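Long-range contacts in predicted ATPase involved in replication control, Cdc46/Mcm family (Methanopyrus kandleri AV19, PDB 3F8T), which probably binds ATP and single-stranded DNA and belongs to the MCM family of replicative helicases: residues Arg97-Pro102 / Ala174-Lys179; Phe105-Arg110 / Leu118-Gly123. The protein carries 2 engineered substitutions. One frame throughout, in Å; residues are numbered along the deposited sequence.

Interactions 1 and 2 lie on the same side of the chain's centre, their own centres about 10 Å apart, and both reach the sheet of the OB fold. In interaction 1 the strand that ends at Arg99 meets the corner at Leu175 and Glu176; in interaction 2 the connection that follows runs over the first strand of the OB sheet. Leu101 couples them: its O atom lies 2.8 Å from Arg106 NE, probably a hydrogen bond, and its CD2 packs 3.6 Å from Ser120 N. Phe98 CB also touches Leu118 CD2, at 3.5 Å. Both contacts belong to the N-terminal part of the molecule.

Interaction 1. Residues Arg97-Pro102 / Ala174-Lys179; sequences RFRGLP and ALEVHK
Arg97 runs over the bend at Leu175 and Glu176, and its side chain can be followed atom by atom. Arg97 CB starts 3.8 Å from Glu176 OE2, and CG stays beside the same oxygen. The chain folds at chi2 (-69°), which sets Arg97 CD 3.6 Å from Glu176 OE2 and equally near Leu175 O. The guanidinium then lies flat over Leu175 O, which sits 3.0 Å from Arg97 CZ, above the centre of the plane. The N-H groups, directed outward in that plane, make no hydrogen bond to this oxygen, so the contact is a face-on polar one. NH1 ends near Leu175 CD2.

Glu176 OE2 is the polar hub. Arg99 NE forms a salt bridge with Glu176 OE2 at 3.2 Å, through the syn lone pair of OE2. The bond is bent (138° at the hydrogen), with the oxygen tilted from the guanidinium plane. The two flat groups stand 86° apart. A water donates to OE2 and accepts from Phe98 N, tying the carboxylate to the backbone of the strand. On the other carboxylate oxygen His178 NE2 makes a weak hydrogen bond. Beside this polar cluster, Leu175 CD1 meets the Phe98 ring at its edge, 4.0 Å from Phe98 CD1.

Leu175 and Glu176 form a classic beta bulge opposite Leu164 of strand 160-168, at a corner of the OB sheet. Strand 97-99 pairs in parallel with strand 55-58 of the N-terminal domain, while Leu175 packs on Leu118 of strand 118-130.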
# COMPACT_ATOMS: atom_id res chain seq x y z
N ARG A 97 15.57 23.00 -9.92
CA ARG A 97 14.50 22.38 -9.17
C ARG A 97 13.53 23.47 -8.74
O ARG A 97 13.92 24.62 -8.52
CB ARG A 97 15.05 21.66 -7.93
CG ARG A 97 16.02 20.49 -8.24
CD ARG A 97 15.31 19.29 -8.89
NE ARG A 97 16.23 18.16 -9.10
CZ ARG A 97 16.73 17.80 -10.28
NH1 ARG A 97 16.41 18.46 -11.39
NH2 ARG A 97 17.55 16.76 -10.36
N PHE A 98 12.26 23.10 -8.63
CA PHE A 98 11.26 24.01 -8.12
C PHE A 98 10.71 23.44 -6.82
O PHE A 98 10.48 22.23 -6.70
CB PHE A 98 10.13 24.23 -9.14
CG PHE A 98 10.59 24.77 -10.47
CD1 PHE A 98 11.03 23.91 -11.48
CD2 PHE A 98 10.53 26.14 -10.73
CE1 PHE A 98 11.44 24.41 -12.73
CE2 PHE A 98 10.93 26.65 -11.98
CZ PHE A 98 11.39 25.79 -12.97
N ARG A 99 10.49 24.33 -5.85
CA ARG A 99 9.84 23.96 -4.60
C ARG A 99 8.62 24.86 -4.43
O ARG A 99 8.53 25.93 -5.04
CB ARG A 99 10.81 24.14 -3.42
CG ARG A 99 12.19 23.49 -3.60
CD ARG A 99 12.11 21.95 -3.56
NE ARG A 99 13.19 21.29 -4.30
CZ ARG A 99 14.39 20.99 -3.80
NH1 ARG A 99 14.70 21.29 -2.54
NH2 ARG A 99 15.30 20.38 -4.57
N GLY A 100 7.69 24.40 -3.59
CA GLY A 100 6.56 25.23 -3.19
C GLY A 100 5.55 25.48 -4.28
O GLY A 100 5.07 26.61 -4.44
N LEU A 101 5.20 24.43 -5.02
CA LEU A 101 4.11 24.48 -6.00
C LEU A 101 2.83 24.99 -5.38
O LEU A 101 2.45 24.51 -4.31
CB LEU A 101 3.84 23.08 -6.59
CG LEU A 101 4.72 22.57 -7.73
CD1 LEU A 101 6.19 22.51 -7.30
CD2 LEU A 101 4.24 21.19 -8.18
N PRO A 102 2.16 25.96 -6.02
CA PRO A 102 0.79 26.30 -5.62
C PRO A 102 -0.09 25.04 -5.59
O PRO A 102 0.09 24.12 -6.40
CB PRO A 102 0.32 27.27 -6.70
CG PRO A 102 1.57 27.91 -7.18
CD PRO A 102 2.62 26.81 -7.14
N ALA A 174 10.22 14.05 -15.42
CA ALA A 174 10.50 14.09 -14.00
C ALA A 174 11.67 15.02 -13.67
O ALA A 174 12.72 14.98 -14.33
CB ALA A 174 10.75 12.65 -13.47
N LEU A 175 11.47 15.84 -12.65
CA LEU A 175 12.52 16.67 -12.05
C LEU A 175 12.99 16.10 -10.72
O LEU A 175 14.16 16.17 -10.37
CB LEU A 175 12.01 18.10 -11.83
CG LEU A 175 11.76 18.93 -13.09
CD1 LEU A 175 10.93 20.15 -12.73
CD2 LEU A 175 13.08 19.34 -13.77
N GLU A 176 12.05 15.54 -9.96
CA GLU A 176 12.38 14.82 -8.72
C GLU A 176 11.33 13.77 -8.39
O GLU A 176 10.18 13.87 -8.81
CB GLU A 176 12.62 15.75 -7.51
CG GLU A 176 11.81 17.03 -7.44
CD GLU A 176 12.25 17.94 -6.28
OE1 GLU A 176 12.21 17.48 -5.11
OE2 GLU A 176 12.62 19.11 -6.52
N VAL A 177 11.76 12.77 -7.62
CA VAL A 177 10.93 11.63 -7.24
C VAL A 177 11.04 11.50 -5.72
O VAL A 177 12.16 11.46 -5.20
CB VAL A 177 11.39 10.33 -7.95
CG1 VAL A 177 10.69 9.10 -7.35
CG2 VAL A 177 11.12 10.40 -9.44
N HIS A 178 9.90 11.49 -5.04
CA HIS A 178 9.85 11.30 -3.59
C HIS A 178 9.11 10.02 -3.27
O HIS A 178 7.94 9.88 -3.62
CB HIS A 178 9.17 12.49 -2.91
CG HIS A 178 9.87 13.80 -3.13
ND1 HIS A 178 11.06 14.11 -2.52
CD2 HIS A 178 9.54 14.87 -3.88
CE1 HIS A 178 11.44 15.32 -2.89
NE2 HIS A 178 10.53 15.80 -3.71
N LYS A 179 9.81 9.08 -2.64
CA LYS A 179 9.21 7.82 -2.18
C LYS A 179 8.20 8.15 -1.08
O LYS A 179 8.44 9.04 -0.24
CB LYS A 179 10.30 6.87 -1.66
CG LYS A 179 9.87 5.40 -1.61
CD LYS A 179 10.70 4.55 -0.61
CE LYS A 179 12.12 4.31 -1.09
NZ LYS A 179 12.77 3.19 -0.31
O HOH W 1 11.62 20.39 -8.68

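Interaction 2. Residues Phe105-Arg110 / Leu118-Gly123; sequences FRRVER and LISIEG
Phe105, Arg107 and Val108 meet strand 118-123 through three hydrogen bonds centred on Ser120. Ser120 N donates to Phe105 O at 2.9 Å, and Val108 N donates to Ser120 O at 3.0 Å. These bonds bracket Ser120 but lie three residues apart on the loop, with Arg107 in a left-handed backbone conformation between them. The Ser120 side chain joins in: with chi1 at 85°, OG lies between backbone N and carbonyl carbon and accepts an almost straight bond (170°) from Arg107 N. Glu162 OE2 of strand 160-168 also bonds this hydroxyl. A water bridges Val108 O and Glu122 N.

Loop 105-110 runs beside the first strand of the OB fold, which pairs antiparallel with strand 160-168.

Among the charged groups, Arg107 and Glu122 point the same way, side by side. Glu122 OE1 approaches the Arg107 guanidinium edge in plane, 3.7 Å from Arg107 NE, a long salt bridge; Arg160 NH1 also pairs with OE1.

Apolar packing is lighter: Val108 CG2 rests 4.0 Å from Ile119 CB, the side chains crossing at about a right angle.

Phe105 CD2 comes 3.4 Å from Leu118 O, a ring-to-carbonyl contact; that buried oxygen has no hydrogen-bond partner. The Phe105 ring packs on helix 64-72.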
# COMPACT_ATOMS: atom_id res chain seq x y z
N PHE A 105 -1.51 22.83 -8.52
CA PHE A 105 -0.58 22.12 -9.41
C PHE A 105 -0.08 20.80 -8.80
O PHE A 105 0.70 20.07 -9.43
CB PHE A 105 0.62 23.01 -9.79
CG PHE A 105 0.23 24.27 -10.54
CD1 PHE A 105 -0.10 25.43 -9.84
CD2 PHE A 105 0.19 24.29 -11.93
CE1 PHE A 105 -0.46 26.60 -10.53
CE2 PHE A 105 -0.17 25.45 -12.62
CZ PHE A 105 -0.49 26.60 -11.91
N ARG A 106 -0.53 20.50 -7.58
CA ARG A 106 -0.07 19.30 -6.86
C ARG A 106 -1.07 18.15 -6.98
O ARG A 106 -2.29 18.37 -6.98
CB ARG A 106 0.18 19.60 -5.38
CG ARG A 106 1.19 20.70 -5.11
CD ARG A 106 1.63 20.68 -3.65
NE ARG A 106 2.14 21.98 -3.22
CZ ARG A 106 2.93 22.17 -2.16
NH1 ARG A 106 3.33 21.13 -1.42
NH2 ARG A 106 3.34 23.40 -1.85
N ARG A 107 -0.55 16.92 -7.06
CA ARG A 107 -1.37 15.71 -7.15
C ARG A 107 -2.44 15.80 -8.23
O ARG A 107 -3.61 15.54 -7.99
CB ARG A 107 -2.00 15.39 -5.79
CG ARG A 107 -0.99 15.12 -4.70
CD ARG A 107 -1.66 15.04 -3.34
NE ARG A 107 -0.66 14.94 -2.28
CZ ARG A 107 -0.17 15.98 -1.60
NH1 ARG A 107 -0.59 17.22 -1.84
NH2 ARG A 107 0.75 15.77 -0.66
N VAL A 108 -2.00 16.19 -9.43
CA VAL A 108 -2.87 16.40 -10.58
C VAL A 108 -3.48 15.07 -11.03
O VAL A 108 -2.78 14.08 -11.25
CB VAL A 108 -2.10 17.08 -11.74
CG1 VAL A 108 -2.85 16.96 -13.05
CG2 VAL A 108 -1.84 18.55 -11.41
N GLU A 109 -4.80 15.06 -11.15
CA GLU A 109 -5.54 13.86 -11.49
C GLU A 109 -5.65 13.61 -13.00
O GLU A 109 -5.88 12.48 -13.42
CB GLU A 109 -6.92 13.89 -10.83
CG GLU A 109 -6.84 13.88 -9.31
CD GLU A 109 -8.20 13.77 -8.64
OE1 GLU A 109 -9.16 13.29 -9.30
OE2 GLU A 109 -8.31 14.15 -7.45
N ARG A 110 -5.48 14.68 -13.79
CA ARG A 110 -5.52 14.60 -15.26
C ARG A 110 -4.41 15.47 -15.86
O ARG A 110 -4.53 16.68 -15.87
CB ARG A 110 -6.89 15.07 -15.80
CG ARG A 110 -8.05 14.11 -15.54
CD ARG A 110 -7.75 12.72 -16.08
NE ARG A 110 -8.64 11.72 -15.49
CZ ARG A 110 -9.75 11.28 -16.07
NH1 ARG A 110 -10.10 11.73 -17.27
NH2 ARG A 110 -10.50 10.37 -15.46
N LEU A 118 4.52 22.97 -14.75
CA LEU A 118 5.12 22.29 -13.61
C LEU A 118 4.01 21.75 -12.73
O LEU A 118 3.10 22.50 -12.33
CB LEU A 118 5.98 23.27 -12.80
CG LEU A 118 6.53 22.74 -11.47
CD1 LEU A 118 7.65 21.74 -11.71
CD2 LEU A 118 7.01 23.92 -10.65
N ILE A 119 4.07 20.46 -12.45
CA ILE A 119 3.05 19.80 -11.64
C ILE A 119 3.69 18.72 -10.77
O ILE A 119 4.85 18.35 -10.99
CB ILE A 119 1.93 19.14 -12.53
CG1 ILE A 119 2.45 17.87 -13.23
CG2 ILE A 119 1.36 20.16 -13.55
CD1 ILE A 119 1.37 16.92 -13.69
N SER A 120 2.93 18.20 -9.80
CA SER A 120 3.29 16.90 -9.22
C SER A 120 2.16 15.90 -9.47
O SER A 120 0.99 16.28 -9.62
CB SER A 120 3.63 17.01 -7.73
OG SER A 120 2.48 16.95 -6.92
N ILE A 121 2.55 14.63 -9.58
CA ILE A 121 1.59 13.53 -9.55
C ILE A 121 1.93 12.65 -8.35
O ILE A 121 3.06 12.67 -7.86
CB ILE A 121 1.56 12.70 -10.87
CG1 ILE A 121 2.92 12.04 -11.18
CG2 ILE A 121 1.08 13.58 -12.01
CD1 ILE A 121 2.86 10.96 -12.28
N GLU A 122 0.95 11.88 -7.89
CA GLU A 122 1.20 10.92 -6.85
C GLU A 122 0.42 9.64 -7.14
O GLU A 122 -0.76 9.69 -7.49
CB GLU A 122 0.78 11.50 -5.51
CG GLU A 122 1.09 10.61 -4.30
CD GLU A 122 0.61 11.26 -3.02
OE1 GLU A 122 -0.62 11.33 -2.83
OE2 GLU A 122 1.45 11.71 -2.22
N GLY A 123 1.11 8.51 -7.04
CA GLY A 123 0.46 7.22 -7.14
C GLY A 123 1.41 6.04 -7.15
O GLY A 123 2.53 6.15 -6.68
O HOH W 2 -1.65 12.76 -8.88